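PDB 1X8L: retinol dehydratase from Spodoptera frugiperda, which probably converts retinol to anhydroretinol by a sulfotransferase-type reaction that uses PAPS as sulfate donor. Local coordinates for residues Q80-L85 with E280-E285; E285-N290 with H309-G314. The protein carries 2 engineered substitutions. All blocks are in the same frame, centred on the assembly; numbering follows the deposited sequence.

Contact 1. Residues Q80-L85 with E280-E285; sequences QELVWL and EHLNFE. With A3P (adenosine-3'-5'-diphosphate), chain H.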
ATOM      1  N   GLN A  80      14.494 -14.498 -30.953  1.00 19.40           N
ATOM      2  CA  GLN A  80      15.285 -15.707 -30.679  1.00 19.74           C
ATOM      3  C   GLN A  80      15.114 -16.777 -31.730  1.00 19.38           C
ATOM      4  O   GLN A  80      16.091 -17.285 -32.242  1.00 18.59           O
ATOM      5  CB  GLN A  80      14.926 -16.298 -29.326  1.00 19.40           C
ATOM      6  CG  GLN A  80      15.655 -15.664 -28.180  1.00 20.78           C
ATOM      7  CD  GLN A  80      15.166 -16.217 -26.861  1.00 23.44           C
ATOM      8  OE1 GLN A  80      15.622 -17.267 -26.428  1.00 24.51           O
ATOM      9  NE2 GLN A  80      14.199 -15.538 -26.243  1.00 21.41           N
ATOM     10  N   GLU A  81      13.860 -17.126 -32.030  1.00 20.30           N
ATOM     11  CA  GLU A  81      13.559 -18.144 -33.028  1.00 19.91           C
ATOM     12  C   GLU A  81      14.069 -17.737 -34.397  1.00 19.85           C
ATOM     13  O   GLU A  81      14.668 -18.541 -35.090  1.00 20.52           O
ATOM     14  CB  GLU A  81      12.058 -18.436 -33.101  1.00 20.06           C
ATOM     15  CG  GLU A  81      11.662 -19.618 -33.968  1.00 18.78           C
ATOM     16  CD  GLU A  81      12.041 -20.984 -33.403  1.00 19.79           C
ATOM     17  OE1 GLU A  81      11.583 -22.010 -33.952  1.00 19.86           O
ATOM     18  OE2 GLU A  81      12.782 -21.050 -32.414  1.00 18.85           O
ATOM     19  N   LEU A  82      13.817 -16.499 -34.780  1.00 20.17           N
ATOM     20  CA  LEU A  82      14.188 -15.996 -36.091  1.00 20.46           C
ATOM     21  C   LEU A  82      15.697 -16.068 -36.265  1.00 20.61           C
ATOM     22  O   LEU A  82      16.185 -16.599 -37.250  1.00 20.10           O
ATOM     23  CB  LEU A  82      13.697 -14.551 -36.270  1.00 21.02           C
ATOM     24  CG  LEU A  82      12.206 -14.358 -36.618  1.00 21.60           C
ATOM     25  CD1 LEU A  82      11.878 -12.881 -36.758  1.00 22.20           C
ATOM     26  CD2 LEU A  82      11.788 -15.136 -37.873  1.00 21.11           C
ATOM     27  N   VAL A  83      16.417 -15.531 -35.280  1.00 20.11           N
ATOM     28  CA  VAL A  83      17.865 -15.479 -35.295  1.00 19.67           C
ATOM     29  C   VAL A  83      18.450 -16.887 -35.264  1.00 19.05           C
ATOM     30  O   VAL A  83      19.376 -17.181 -36.002  1.00 18.22           O
ATOM     31  CB  VAL A  83      18.386 -14.646 -34.111  1.00 19.51           C
ATOM     32  CG1 VAL A  83      19.869 -14.851 -33.869  1.00 19.46           C
ATOM     33  CG2 VAL A  83      18.066 -13.158 -34.310  1.00 20.89           C
ATOM     34  N   TRP A  84      17.885 -17.769 -34.452  1.00 18.36           N
ATOM     35  CA  TRP A  84      18.391 -19.146 -34.396  1.00 18.46           C
ATOM     36  C   TRP A  84      18.256 -19.877 -35.727  1.00 18.47           C
ATOM     37  O   TRP A  84      19.213 -20.472 -36.200  1.00 18.77           O
ATOM     38  CB  TRP A  84      17.718 -19.964 -33.314  1.00 18.52           C
ATOM     39  CG  TRP A  84      18.531 -21.130 -32.948  1.00 18.36           C
ATOM     40  CD1 TRP A  84      19.502 -21.166 -32.018  1.00 18.00           C
ATOM     41  CD2 TRP A  84      18.485 -22.444 -33.544  1.00 18.85           C
ATOM     42  NE1 TRP A  84      20.057 -22.415 -31.961  1.00 18.67           N
ATOM     43  CE2 TRP A  84      19.444 -23.227 -32.883  1.00 18.70           C
ATOM     44  CE3 TRP A  84      17.709 -23.036 -34.550  1.00 17.88           C
ATOM     45  CZ2 TRP A  84      19.669 -24.573 -33.195  1.00 18.75           C
ATOM     46  CZ3 TRP A  84      17.925 -24.390 -34.857  1.00 18.41           C
ATOM     47  CH2 TRP A  84      18.899 -25.135 -34.181  1.00 18.71           C
ATOM     48  N   LEU A  85      17.059 -19.838 -36.304  1.00 17.96           N
ATOM     49  CA  LEU A  85      16.790 -20.459 -37.584  1.00 18.17           C
ATOM     50  C   LEU A  85      17.656 -19.887 -38.688  1.00 18.36           C
ATOM     51  O   LEU A  85      18.228 -20.636 -39.476  1.00 18.56           O
ATOM     52  CB  LEU A  85      15.325 -20.264 -37.972  1.00 18.45           C
ATOM     53  CG  LEU A  85      14.404 -21.246 -37.278  1.00 19.05           C
ATOM     54  CD1 LEU A  85      12.914 -20.904 -37.533  1.00 18.57           C
ATOM     55  CD2 LEU A  85      14.726 -22.684 -37.678  1.00 20.97           C
ATOM     56  N   GLU A 280       5.549 -17.727 -41.933  1.00 25.00           N
ATOM     57  CA  GLU A 280       4.474 -18.642 -41.589  1.00 25.11           C
ATOM     58  C   GLU A 280       4.769 -19.263 -40.226  1.00 24.75           C
ATOM     59  O   GLU A 280       3.853 -19.442 -39.441  1.00 24.64           O
ATOM     60  CB  GLU A 280       4.290 -19.740 -42.656  1.00 25.20           C
ATOM     61  CG  GLU A 280       3.502 -19.299 -43.895  1.00 26.57           C
ATOM     62  CD  GLU A 280       3.979 -19.959 -45.201  1.00 27.59           C
ATOM     63  OE1 GLU A 280       4.881 -20.823 -45.160  1.00 27.86           O
ATOM     64  OE2 GLU A 280       3.459 -19.602 -46.284  1.00 27.35           O
ATOM     65  N   HIS A 281       6.049 -19.575 -39.967  1.00 24.40           N
ATOM     66  CA  HIS A 281       6.490 -20.228 -38.738  1.00 23.88           C
ATOM     67  C   HIS A 281       6.236 -19.331 -37.523  1.00 24.29           C
ATOM     68  O   HIS A 281       5.924 -19.858 -36.464  1.00 24.21           O
ATOM     69  CB  HIS A 281       7.980 -20.630 -38.845  1.00 24.17           C
ATOM     70  CG  HIS A 281       8.536 -21.337 -37.633  1.00 22.73           C
ATOM     71  ND1 HIS A 281       8.201 -22.639 -37.301  1.00 22.02           N
ATOM     72  CD2 HIS A 281       9.449 -20.943 -36.712  1.00 20.00           C
ATOM     73  CE1 HIS A 281       8.853 -22.995 -36.204  1.00 22.04           C
ATOM     74  NE2 HIS A 281       9.614 -21.982 -35.823  1.00 20.22           N
ATOM     75  N   LEU A 282       6.326 -17.998 -37.694  1.00 24.20           N
ATOM     76  CA  LEU A 282       6.047 -17.034 -36.627  1.00 24.80           C
ATOM     77  C   LEU A 282       4.603 -16.538 -36.556  1.00 24.57           C
ATOM     78  O   LEU A 282       4.305 -15.680 -35.730  1.00 24.92           O
ATOM     79  CB  LEU A 282       6.999 -15.804 -36.684  1.00 25.09           C
ATOM     80  CG  LEU A 282       8.376 -15.925 -36.012  1.00 25.39           C
ATOM     81  CD1 LEU A 282       8.283 -15.864 -34.532  1.00 26.61           C
ATOM     82  CD2 LEU A 282       9.065 -17.211 -36.436  1.00 25.83           C
ATOM     83  N   ASN A 283       3.715 -17.042 -37.409  1.00 24.37           N
ATOM     84  CA  ASN A 283       2.276 -16.828 -37.247  1.00 24.19           C
ATOM     85  C   ASN A 283       1.902 -17.002 -35.772  1.00 24.17           C
ATOM     86  O   ASN A 283       2.357 -17.947 -35.130  1.00 23.56           O
ATOM     87  CB  ASN A 283       1.517 -17.823 -38.126  1.00 24.40           C
ATOM     88  CG  ASN A 283       0.006 -17.783 -37.927  1.00 24.75           C
ATOM     89  OD1 ASN A 283      -0.504 -18.427 -37.019  1.00 26.27           O
ATOM     90  ND2 ASN A 283      -0.713 -17.061 -38.792  1.00 19.11           N
ATOM     91  N   PHE A 284       1.100 -16.094 -35.223  1.00 23.91           N
ATOM     92  CA  PHE A 284       0.855 -16.112 -33.780  1.00 24.05           C
ATOM     93  C   PHE A 284       0.259 -17.431 -33.294  1.00 24.50           C
ATOM     94  O   PHE A 284       0.790 -18.030 -32.373  1.00 24.05           O
ATOM     95  CB  PHE A 284      -0.034 -14.952 -33.310  1.00 23.67           C
ATOM     96  CG  PHE A 284      -0.119 -14.827 -31.800  1.00 22.84           C
ATOM     97  CD1 PHE A 284       0.919 -14.239 -31.072  1.00 22.28           C
ATOM     98  CD2 PHE A 284      -1.228 -15.303 -31.106  1.00 22.79           C
ATOM     99  CE1 PHE A 284       0.844 -14.127 -29.684  1.00 22.14           C
ATOM    100  CE2 PHE A 284      -1.305 -15.186 -29.721  1.00 22.08           C
ATOM    101  CZ  PHE A 284      -0.269 -14.586 -29.020  1.00 21.38           C
ATOM    102  N   GLU A 285      -0.844 -17.870 -33.890  1.00 25.35           N
ATOM    103  CA  GLU A 285      -1.544 -19.063 -33.390  1.00 26.06           C
ATOM    104  C   GLU A 285      -0.662 -20.312 -33.468  1.00 25.21           C
ATOM    105  O   GLU A 285      -0.687 -21.121 -32.550  1.00 25.70           O
ATOM    106  CB  GLU A 285      -2.891 -19.309 -34.102  1.00 26.49           C
ATOM    107  CG  GLU A 285      -3.942 -18.191 -33.982  1.00 29.86           C
ATOM    108  CD  GLU A 285      -4.378 -17.839 -32.547  1.00 33.96           C
ATOM    109  OE1 GLU A 285      -4.785 -16.654 -32.332  1.00 33.86           O
ATOM    110  OE2 GLU A 285      -4.329 -18.721 -31.643  1.00 35.67           O
TER
HETATM  111  P1  A3P H1101       1.578 -10.020 -25.257  1.00 25.24           P
HETATM  112  O1P A3P H1101       1.564 -10.297 -23.747  1.00 23.38           O
HETATM  113  O2P A3P H1101       0.653 -11.103 -25.924  1.00 24.51           O
HETATM  114  O3P A3P H1101       1.127  -8.509 -25.412  1.00 26.14           O
HETATM  115  P2  A3P H1101       8.922 -11.652 -24.967  1.00 28.29           P
HETATM  116  O4P A3P H1101       9.253 -12.906 -25.829  1.00 29.86           O
HETATM  117  O5P A3P H1101      10.082 -10.621 -24.970  1.00 29.86           O
HETATM  118  O6P A3P H1101       8.591 -12.117 -23.511  1.00 27.25           O
HETATM  119  O5' A3P H1101       7.631 -10.978 -25.652  1.00 31.04           O
HETATM  120  C5' A3P H1101       6.335 -11.368 -25.231  1.00 29.30           C
HETATM  121  C4' A3P H1101       5.231 -10.758 -26.088  1.00 26.87           C
HETATM  122  O4' A3P H1101       5.424 -11.101 -27.449  1.00 26.76           O
HETATM  123  C3' A3P H1101       3.934 -11.380 -25.643  1.00 25.39           C
HETATM  124  O3' A3P H1101       3.024 -10.285 -25.929  1.00 25.19           O
HETATM  125  C2' A3P H1101       3.557 -12.393 -26.662  1.00 27.48           C
HETATM  126  O2' A3P H1101       2.206 -12.786 -26.776  1.00 25.92           O
HETATM  127  C1' A3P H1101       4.319 -11.907 -27.874  1.00 27.58           C
HETATM  128  N9  A3P H1101       4.596 -12.883 -28.908  1.00 29.88           N
HETATM  129  C8  A3P H1101       5.284 -14.038 -28.777  1.00 29.84           C
HETATM  130  N7  A3P H1101       5.368 -14.673 -29.974  1.00 28.68           N
HETATM  131  C5  A3P H1101       4.723 -13.932 -30.860  1.00 29.80           C
HETATM  132  C6  A3P H1101       4.399 -13.976 -32.295  1.00 27.77           C
HETATM  133  N6  A3P H1101       4.833 -15.044 -32.957  1.00 25.25           N
HETATM  134  N1  A3P H1101       3.718 -12.952 -32.861  1.00 29.15           N
HETATM  135  C2  A3P H1101       3.276 -11.872 -32.180  1.00 28.85           C
HETATM  136  N3  A3P H1101       3.507 -11.729 -30.864  1.00 29.90           N
HETATM  137  C4  A3P H1101       4.247 -12.767 -30.174  1.00 29.75           C
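At the adenine end of the nucleotide pocket of this sulfotransferase fold, Glu81 and Leu82 of helix 76-87 meet His281 and Leu282 of 280-285. The polar half is a His-carboxylate hydrogen bond: His281 NE2 donates to Glu81 OE1 over 2.7 Å with an N-H...O angle of 164°. OE1 offers its anti lone pair and lies close to the imidazole plane, while the carboxylate itself is nearly coplanar with the ring (19°). The bend at chi2 of Glu81 (71°) turns its carboxylate to the NE2 edge. Leu85 CD1 approaches the same ring obliquely, 3.6 Å from His281 CD2.

The apolar half joins two leucine branch tips, Leu82 CD2 and Leu282 CD2, 3.7 Å apart. Beyond them, the backbone of Leu282 reads the adenine: A3P N6 donates to Leu282 O at 2.9 Å in a nearly straight bond. Phe284, two residues on, puts the edge of its ring near the ribose, with CE1 3.5 Å from A3P O2'.

Each carboxylate oxygen of Glu81 has its own partner, OE1 the histidine and OE2 a salt bridge to Arg102. Were Glu81 an alanine, His281 NE2 would probably lose its acceptor and Arg102 its carboxylate mate. The carboxylate would be expected to favour a proton on His281 NE2, an effect that the salt bridge from Arg102 to OE2 probably weakens.

Contact 2. Residues E285-N290 with H309-G314; sequences EKFKNN and HFIRKG. With A3P (adenosine-3'-5'-diphosphate), chain H; OXR (4-oxoretinol), chain E.
The Phe287 ring is approached obliquely by Ile311, whose CD1 lies 4.1 Å from Phe287 CD2, and the two side chains cross at about a right angle. A3P N7 is also oblique to that ring, 3.3 Å from the same CD2, while Ile311 CD1 continues to A3P C8; both side chains therefore border the purine. Over one face of the Arg312 guanidinium stands A3P O2P, and the edge of Phe310 meets the alcohol end of 4-oxoretinol, CE1 to OXR C15.

Lys288 makes the main link between the segments. Its chain is extended as far as CE and bends at chi4 (60°), which brings NZ to Ile311 O at 2.6 Å, nearly along the C=O axis (174°). Nearer the backbone, Lys288 CB packs 3.6 Å from Ile311 CG2, the two side chains sliding past each other in opposite directions. NZ also sits tightly against His309, 3.1 Å from CB and oblique to the imidazole.

Residues 312-314 belong to the RKG motif of sulfotransferases and here hold the 3'-phosphate. Lys313 N (2.8 Å) and Gly314 N both donate to A3P O2P, and Arg312 NE donates to A3P O1P at 2.9 Å; the bonds from NH2 are weak. Arg312 N binds the ribose at O2'. At Gly314 the backbone angles would press any CB against the preceding carbonyl oxygen.

In the fold, helix 284-288 packs on a loop that runs between helices 297-301 and 325-339. Phe287 reaches Thr77 and Glu81 of helix 76-87, and Phe310 rests on Thr77 and on Leu200 of helix 187-200, the helix whose Val192 and His196 also touch Arg312.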
ATOM      1  N   GLU A 285      -0.844 -17.870 -33.890  1.00 25.35           N
ATOM      2  CA  GLU A 285      -1.544 -19.063 -33.390  1.00 26.06           C
ATOM      3  C   GLU A 285      -0.662 -20.312 -33.468  1.00 25.21           C
ATOM      4  O   GLU A 285      -0.687 -21.121 -32.550  1.00 25.70           O
ATOM      5  CB  GLU A 285      -2.891 -19.309 -34.102  1.00 26.49           C
ATOM      6  CG  GLU A 285      -3.942 -18.191 -33.982  1.00 29.86           C
ATOM      7  CD  GLU A 285      -4.378 -17.839 -32.547  1.00 33.96           C
ATOM      8  OE1 GLU A 285      -4.785 -16.654 -32.332  1.00 33.86           O
ATOM      9  OE2 GLU A 285      -4.329 -18.721 -31.643  1.00 35.67           O
ATOM     10  N   LYS A 286       0.117 -20.447 -34.543  1.00 24.48           N
ATOM     11  CA  LYS A 286       1.070 -21.558 -34.708  1.00 23.71           C
ATOM     12  C   LYS A 286       2.194 -21.544 -33.633  1.00 22.55           C
ATOM     13  O   LYS A 286       2.477 -22.562 -33.013  1.00 20.92           O
ATOM     14  CB  LYS A 286       1.682 -21.527 -36.123  1.00 23.61           C
ATOM     15  N   PHE A 287       2.828 -20.384 -33.458  1.00 22.04           N
ATOM     16  CA  PHE A 287       3.894 -20.163 -32.481  1.00 22.22           C
ATOM     17  C   PHE A 287       3.415 -20.396 -31.030  1.00 22.11           C
ATOM     18  O   PHE A 287       4.110 -21.010 -30.238  1.00 22.54           O
ATOM     19  CB  PHE A 287       4.434 -18.702 -32.620  1.00 22.61           C
ATOM     20  CG  PHE A 287       5.863 -18.507 -32.166  1.00 21.21           C
ATOM     21  CD1 PHE A 287       6.913 -19.105 -32.848  1.00 22.17           C
ATOM     22  CD2 PHE A 287       6.160 -17.670 -31.086  1.00 22.30           C
ATOM     23  CE1 PHE A 287       8.240 -18.903 -32.431  1.00 22.30           C
ATOM     24  CE2 PHE A 287       7.477 -17.472 -30.653  1.00 22.47           C
ATOM     25  CZ  PHE A 287       8.521 -18.088 -31.326  1.00 22.18           C
ATOM     26  N   LYS A 288       2.250 -19.877 -30.680  1.00 21.80           N
ATOM     27  CA  LYS A 288       1.659 -20.123 -29.370  1.00 22.67           C
ATOM     28  C   LYS A 288       1.426 -21.638 -29.103  1.00 22.78           C
ATOM     29  O   LYS A 288       1.474 -22.083 -27.945  1.00 22.76           O
ATOM     30  CB  LYS A 288       0.327 -19.347 -29.240  1.00 23.24           C
ATOM     31  CG  LYS A 288      -0.503 -19.681 -28.000  1.00 25.11           C
ATOM     32  CD  LYS A 288      -1.547 -18.615 -27.690  1.00 27.60           C
ATOM     33  CE  LYS A 288      -2.363 -18.960 -26.448  1.00 27.56           C
ATOM     34  NZ  LYS A 288      -1.498 -19.099 -25.239  1.00 28.45           N
ATOM     35  N   ASN A 289       1.187 -22.408 -30.167  1.00 22.10           N
ATOM     36  CA  ASN A 289       1.008 -23.853 -30.063  1.00 22.47           C
ATOM     37  C   ASN A 289       2.332 -24.609 -30.225  1.00 22.25           C
ATOM     38  O   ASN A 289       2.357 -25.832 -30.247  1.00 21.21           O
ATOM     39  CB  ASN A 289      -0.003 -24.350 -31.113  1.00 23.26           C
ATOM     40  CG  ASN A 289      -1.385 -23.776 -30.911  1.00 24.49           C
ATOM     41  OD1 ASN A 289      -1.776 -23.456 -29.797  1.00 27.26           O
ATOM     42  ND2 ASN A 289      -2.134 -23.642 -31.997  1.00 29.17           N
ATOM     43  N   ASN A 290       3.440 -23.873 -30.291  1.00 21.82           N
ATOM     44  CA  ASN A 290       4.736 -24.481 -30.502  1.00 21.98           C
ATOM     45  C   ASN A 290       5.358 -24.798 -29.121  1.00 21.50           C
ATOM     46  O   ASN A 290       5.830 -23.895 -28.436  1.00 19.91           O
ATOM     47  CB  ASN A 290       5.614 -23.530 -31.351  1.00 22.36           C
ATOM     48  CG  ASN A 290       6.903 -24.170 -31.829  1.00 24.29           C
ATOM     49  OD1 ASN A 290       7.395 -25.125 -31.225  1.00 25.17           O
ATOM     50  ND2 ASN A 290       7.461 -23.645 -32.930  1.00 24.47           N
ATOM     51  N   HIS A 309      -0.702 -17.529 -20.091  1.00 21.21           N
ATOM     52  CA  HIS A 309       0.170 -18.165 -21.066  1.00 21.15           C
ATOM     53  C   HIS A 309       1.342 -17.255 -21.400  1.00 21.46           C
ATOM     54  O   HIS A 309       1.224 -16.033 -21.408  1.00 21.27           O
ATOM     55  CB  HIS A 309      -0.631 -18.586 -22.318  1.00 21.31           C
ATOM     56  CG  HIS A 309      -1.657 -19.639 -22.024  1.00 19.62           C
ATOM     57  ND1 HIS A 309      -2.882 -19.347 -21.455  1.00 17.50           N
ATOM     58  CD2 HIS A 309      -1.617 -20.986 -22.171  1.00 16.81           C
ATOM     59  CE1 HIS A 309      -3.547 -20.473 -21.255  1.00 19.27           C
ATOM     60  NE2 HIS A 309      -2.798 -21.482 -21.672  1.00 18.86           N
ATOM     61  N   PHE A 310       2.489 -17.876 -21.653  1.00 21.71           N
ATOM     62  CA  PHE A 310       3.704 -17.158 -22.016  1.00 21.57           C
ATOM     63  C   PHE A 310       3.613 -16.509 -23.422  1.00 21.62           C
ATOM     64  O   PHE A 310       4.174 -15.419 -23.650  1.00 21.26           O
ATOM     65  CB  PHE A 310       4.912 -18.104 -21.892  1.00 21.76           C
ATOM     66  CG  PHE A 310       6.229 -17.456 -22.180  1.00 24.18           C
ATOM     67  CD1 PHE A 310       6.862 -16.668 -21.219  1.00 26.66           C
ATOM     68  CD2 PHE A 310       6.851 -17.636 -23.398  1.00 26.07           C
ATOM     69  CE1 PHE A 310       8.082 -16.082 -21.472  1.00 27.27           C
ATOM     70  CE2 PHE A 310       8.082 -17.040 -23.654  1.00 27.52           C
ATOM     71  CZ  PHE A 310       8.685 -16.248 -22.701  1.00 26.69           C
ATOM     72  N   ILE A 311       2.956 -17.183 -24.368  1.00 20.74           N
ATOM     73  CA  ILE A 311       2.542 -16.546 -25.622  1.00 21.00           C
ATOM     74  C   ILE A 311       1.040 -16.294 -25.439  1.00 20.35           C
ATOM     75  O   ILE A 311       0.291 -17.244 -25.335  1.00 20.05           O
ATOM     76  CB  ILE A 311       2.779 -17.457 -26.877  1.00 21.19           C
ATOM     77  CG1 ILE A 311       4.156 -18.144 -26.868  1.00 21.49           C
ATOM     78  CG2 ILE A 311       2.544 -16.665 -28.149  1.00 20.89           C
ATOM     79  CD1 ILE A 311       5.282 -17.267 -27.086  1.00 23.65           C
ATOM     80  N   ARG A 312       0.614 -15.031 -25.406  1.00 20.20           N
ATOM     81  CA  ARG A 312      -0.658 -14.633 -24.815  1.00 20.45           C
ATOM     82  C   ARG A 312      -1.712 -14.094 -25.809  1.00 21.42           C
ATOM     83  O   ARG A 312      -2.748 -14.726 -26.026  1.00 21.79           O
ATOM     84  CB  ARG A 312      -0.375 -13.598 -23.699  1.00 20.45           C
ATOM     85  CG  ARG A 312      -1.562 -13.280 -22.786  1.00 19.77           C
ATOM     86  CD  ARG A 312      -1.271 -12.297 -21.689  1.00 20.02           C
ATOM     87  NE  ARG A 312      -0.799 -10.993 -22.190  1.00 22.30           N
ATOM     88  CZ  ARG A 312      -1.590  -9.986 -22.571  1.00 20.60           C
ATOM     89  NH1 ARG A 312      -2.903 -10.086 -22.535  1.00 21.86           N
ATOM     90  NH2 ARG A 312      -1.059  -8.868 -23.024  1.00 20.64           N
ATOM     91  N   LYS A 313      -1.484 -12.923 -26.395  1.00 22.20           N
ATOM     92  CA  LYS A 313      -2.446 -12.370 -27.358  1.00 22.99           C
ATOM     93  C   LYS A 313      -1.804 -11.935 -28.672  1.00 22.63           C
ATOM     94  O   LYS A 313      -2.322 -12.240 -29.736  1.00 22.99           O
ATOM     95  CB  LYS A 313      -3.257 -11.207 -26.758  1.00 23.74           C
ATOM     96  CG  LYS A 313      -4.115 -11.561 -25.527  1.00 25.87           C
ATOM     97  CD  LYS A 313      -5.419 -12.310 -25.854  1.00 28.18           C
ATOM     98  CE  LYS A 313      -6.123 -12.762 -24.554  1.00 27.97           C
ATOM     99  NZ  LYS A 313      -7.403 -13.477 -24.790  1.00 30.43           N
ATOM    100  N   GLY A 314      -0.699 -11.211 -28.609  1.00 22.00           N
ATOM    101  CA  GLY A 314       0.085 -10.925 -29.813  1.00 22.25           C
ATOM    102  C   GLY A 314      -0.325  -9.670 -30.582  1.00 21.63           C
ATOM    103  O   GLY A 314      -0.065  -9.591 -31.769  1.00 20.39           O
TER
HETATM  104  P1  A3P H1101       1.578 -10.020 -25.257  1.00 25.24           P
HETATM  105  O1P A3P H1101       1.564 -10.297 -23.747  1.00 23.38           O
HETATM  106  O2P A3P H1101       0.653 -11.103 -25.924  1.00 24.51           O
HETATM  107  O3P A3P H1101       1.127  -8.509 -25.412  1.00 26.14           O
HETATM  108  P2  A3P H1101       8.922 -11.652 -24.967  1.00 28.29           P
HETATM  109  O4P A3P H1101       9.253 -12.906 -25.829  1.00 29.86           O
HETATM  110  O5P A3P H1101      10.082 -10.621 -24.970  1.00 29.86           O
HETATM  111  O6P A3P H1101       8.591 -12.117 -23.511  1.00 27.25           O
HETATM  112  O5' A3P H1101       7.631 -10.978 -25.652  1.00 31.04           O
HETATM  113  C5' A3P H1101       6.335 -11.368 -25.231  1.00 29.30           C
HETATM  114  C4' A3P H1101       5.231 -10.758 -26.088  1.00 26.87           C
HETATM  115  O4' A3P H1101       5.424 -11.101 -27.449  1.00 26.76           O
HETATM  116  C3' A3P H1101       3.934 -11.380 -25.643  1.00 25.39           C
HETATM  117  O3' A3P H1101       3.024 -10.285 -25.929  1.00 25.19           O
HETATM  118  C2' A3P H1101       3.557 -12.393 -26.662  1.00 27.48           C
HETATM  119  O2' A3P H1101       2.206 -12.786 -26.776  1.00 25.92           O
HETATM  120  C1' A3P H1101       4.319 -11.907 -27.874  1.00 27.58           C
HETATM  121  N9  A3P H1101       4.596 -12.883 -28.908  1.00 29.88           N
HETATM  122  C8  A3P H1101       5.284 -14.038 -28.777  1.00 29.84           C
HETATM  123  N7  A3P H1101       5.368 -14.673 -29.974  1.00 28.68           N
HETATM  124  C5  A3P H1101       4.723 -13.932 -30.860  1.00 29.80           C
HETATM  125  C6  A3P H1101       4.399 -13.976 -32.295  1.00 27.77           C
HETATM  126  N6  A3P H1101       4.833 -15.044 -32.957  1.00 25.25           N
HETATM  127  N1  A3P H1101       3.718 -12.952 -32.861  1.00 29.15           N
HETATM  128  C2  A3P H1101       3.276 -11.872 -32.180  1.00 28.85           C
HETATM  129  N3  A3P H1101       3.507 -11.729 -30.864  1.00 29.90           N
HETATM  130  C4  A3P H1101       4.247 -12.767 -30.174  1.00 29.75           C
HETATM  131  O2  OXR E1102       8.373 -18.918  -8.261  1.00 59.53           O
HETATM  132  C4  OXR E1102       9.302 -19.525  -8.763  1.00 59.08           C
HETATM  133  C3  OXR E1102       9.946 -20.565  -7.905  1.00 59.27           C
HETATM  134  C2  OXR E1102      11.103 -21.311  -8.541  1.00 59.23           C
HETATM  135  C1  OXR E1102      11.549 -20.970  -9.971  1.00 59.76           C
HETATM  136  C17 OXR E1102      11.411 -22.238 -10.816  1.00 59.84           C
HETATM  137  C16 OXR E1102      13.008 -20.474  -9.926  1.00 59.98           C
HETATM  138  C5  OXR E1102       9.749 -19.223 -10.119  1.00 58.99           C
HETATM  139  C18 OXR E1102       8.969 -18.144 -10.807  1.00 59.33           C
HETATM  140  C6  OXR E1102      10.786 -19.873 -10.697  1.00 59.09           C
HETATM  141  C7  OXR E1102      11.323 -19.651 -12.078  1.00 58.81           C
HETATM  142  C8  OXR E1102      11.027 -18.684 -12.941  1.00 58.38           C
HETATM  143  C9  OXR E1102      11.645 -18.603 -14.292  1.00 57.81           C
HETATM  144  C19 OXR E1102      12.639 -19.597 -14.853  1.00 58.62           C
HETATM  145  C10 OXR E1102      11.213 -17.575 -15.034  1.00 55.57           C
HETATM  146  C11 OXR E1102      11.625 -17.327 -16.396  1.00 53.48           C
HETATM  147  C12 OXR E1102      10.979 -16.345 -17.022  1.00 51.99           C
HETATM  148  C13 OXR E1102      11.277 -15.982 -18.411  1.00 49.95           C
HETATM  149  C20 OXR E1102      12.126 -16.874 -19.283  1.00 49.41           C
HETATM  150  C14 OXR E1102      10.758 -14.844 -18.889  1.00 49.12           C
HETATM  151  C15 OXR E1102      11.015 -14.352 -20.313  1.00 49.36           C
HETATM  152  O1  OXR E1102      12.322 -13.813 -20.499  1.00 46.31           O

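From the N terminus, helix 76-87 comes first, following the parallel-sheet strand 66-70. Some 194 residues later, contact 1 closes a long loop by bringing 280-285 back to it, a span that includes the other strands of the parallel sheet, among them 160-163 and 243-247. Contact 2 then opens at the shared Glu285 and closes a short loop of 18 residues at 309-314. The two are in series, so neither nests in nor crosses the other. Helix 284-288 is the common piece, and Phe284 packs on the later segment, with CE1 3.4 Å from Ile311 CG2. Both contacts touch A3P, contact 1 at adenine and ribose, contact 2 at purine, ribose and 3'-phosphate.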